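Local coordinates for protein papain-like protease (Human betacoronavirus 2c EMC/2012, PDB 4PT5) that probably cleaves the viral polyprotein as a cysteine protease and, as in related coronavirus enzymes, removes ubiquitin from host proteins, at residues A208-G213 with T243-L248. Residues are numbered along the deposited sequence; the frame is centred on the assembly and turned at random.
Sequences ACCYVG and TPWLLL
A parallel strand pair at the margin of the mixed palm sheet of this papain-like protease joins Cys-210 and Tyr-211 to Leu-247 and Leu-248; within the chain, strand 210-212 pairs with strand 245-250 alone. The axes of strand 210-212 and segment 245-248 run 20° from parallel, 4.9 Å apart at closest approach. Leu-247 uses both its N and its O, bridging the neighbours of its register partner Cys-210: its N donates to Cys-209 O at 2.7 Å, and its O accepts from Tyr-211 N at 3.0 Å, the stagger expected of a parallel ladder.

Beside the ladder, Cys-209 packs over one face of the Trp-245 indole. Its CB stands 3.8 Å from the centroid of the six-membered ring, 19° off the normal, as a CH-pi contact. With SG anti to the carbonyl carbon (chi1 -52°), the sulfur is carried above the ring centre, 4.6 Å from the centroid and almost on the normal, a sulfur-aromatic contact; it also touches Pro-244 CD. Cys-210 SG instead approaches the indole edge, 4.2 Å from Trp-245 CZ3. On the other face of the pair, Tyr-211 CB meets Leu-248 CD2 at 3.7 Å, while the phenol leads away to Asn-61 of the second subunit, which hydrogen-bonds its OH.

Strand 304-315 pairs antiparallel with strand 245-250 through Leu-246 and Leu-248. Helix 168-176 packs against the face carrying Cys-210 and Leu-247, whereas Leu-220 of helix 217-220 covers Tyr-211, Leu-246 and Leu-248.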
# COMPACT_ATOMS: atom_id res chain seq x y z
N ALA A 208 -13.26 14.89 9.47
CA ALA A 208 -14.59 15.14 10.02
C ALA A 208 -15.69 14.45 9.21
O ALA A 208 -16.76 14.15 9.74
CB ALA A 208 -14.84 16.63 10.11
N CYS A 209 -15.42 14.21 7.93
CA CYS A 209 -16.43 13.70 7.01
C CYS A 209 -16.43 12.18 6.89
O CYS A 209 -17.33 11.60 6.29
CB CYS A 209 -16.24 14.33 5.63
SG CYS A 209 -16.15 16.14 5.66
N CYS A 210 -15.42 11.54 7.48
CA CYS A 210 -15.30 10.08 7.48
C CYS A 210 -15.26 9.52 8.89
O CYS A 210 -14.67 10.13 9.79
CB CYS A 210 -14.06 9.64 6.71
SG CYS A 210 -14.03 10.13 4.97
N TYR A 211 -15.90 8.36 9.07
CA TYR A 211 -15.86 7.64 10.35
C TYR A 211 -16.03 6.14 10.14
O TYR A 211 -16.89 5.70 9.38
CB TYR A 211 -16.94 8.16 11.30
CG TYR A 211 -16.80 7.65 12.73
CD1 TYR A 211 -17.33 6.41 13.10
CD2 TYR A 211 -16.13 8.40 13.69
CE1 TYR A 211 -17.19 5.94 14.40
CE2 TYR A 211 -15.99 7.94 14.99
CZ TYR A 211 -16.52 6.71 15.34
OH TYR A 211 -16.38 6.24 16.63
N VAL A 212 -15.19 5.37 10.82
CA VAL A 212 -15.25 3.92 10.78
C VAL A 212 -15.60 3.38 12.16
O VAL A 212 -14.95 3.71 13.16
CB VAL A 212 -13.92 3.31 10.28
CG1 VAL A 212 -14.05 1.81 10.08
CG2 VAL A 212 -13.50 3.98 8.98
N GLY A 213 -16.65 2.55 12.22
CA GLY A 213 -17.12 1.98 13.48
C GLY A 213 -18.63 1.85 13.52
O GLY A 213 -19.16 0.78 13.83
N THR A 243 -20.41 19.30 8.41
CA THR A 243 -19.75 18.72 7.23
C THR A 243 -20.51 19.05 5.93
O THR A 243 -21.67 19.44 5.99
CB THR A 243 -19.61 17.18 7.34
OG1 THR A 243 -20.90 16.57 7.41
CG2 THR A 243 -18.79 16.78 8.57
N PRO A 244 -19.84 18.92 4.77
CA PRO A 244 -20.56 18.97 3.49
C PRO A 244 -21.25 17.64 3.15
O PRO A 244 -22.21 17.62 2.39
CB PRO A 244 -19.45 19.26 2.47
CG PRO A 244 -18.21 18.73 3.10
CD PRO A 244 -18.37 18.95 4.57
N TRP A 245 -20.74 16.56 3.73
CA TRP A 245 -21.29 15.21 3.58
C TRP A 245 -20.67 14.31 4.61
O TRP A 245 -19.66 14.68 5.23
CB TRP A 245 -21.03 14.65 2.17
CG TRP A 245 -19.60 14.84 1.70
CD1 TRP A 245 -19.10 15.85 0.89
CD2 TRP A 245 -18.44 13.98 2.00
NE1 TRP A 245 -17.76 15.69 0.67
CE2 TRP A 245 -17.30 14.58 1.30
CE3 TRP A 245 -18.25 12.81 2.73
CZ2 TRP A 245 -16.03 14.03 1.36
CZ3 TRP A 245 -16.96 12.26 2.78
CH2 TRP A 245 -15.88 12.86 2.11
N LEU A 246 -21.25 13.13 4.82
CA LEU A 246 -20.73 12.20 5.82
C LEU A 246 -20.66 10.77 5.31
O LEU A 246 -21.69 10.17 4.97
CB LEU A 246 -21.56 12.27 7.11
CG LEU A 246 -21.24 11.28 8.24
CD1 LEU A 246 -19.90 11.59 8.90
CD2 LEU A 246 -22.36 11.29 9.27
N LEU A 247 -19.45 10.22 5.28
CA LEU A 247 -19.24 8.83 4.93
C LEU A 247 -18.98 8.01 6.19
O LEU A 247 -18.08 8.33 6.97
CB LEU A 247 -18.07 8.69 3.94
CG LEU A 247 -17.75 7.31 3.36
CD1 LEU A 247 -18.83 6.85 2.38
CD2 LEU A 247 -16.39 7.32 2.69
N LEU A 248 -19.79 6.97 6.39
CA LEU A 248 -19.62 6.05 7.50
C LEU A 248 -19.30 4.65 6.98
O LEU A 248 -19.88 4.20 6.00
CB LEU A 248 -20.88 6.00 8.38
CG LEU A 248 -21.43 7.27 9.04
CD1 LEU A 248 -22.70 6.93 9.80
CD2 LEU A 248 -20.43 7.92 9.97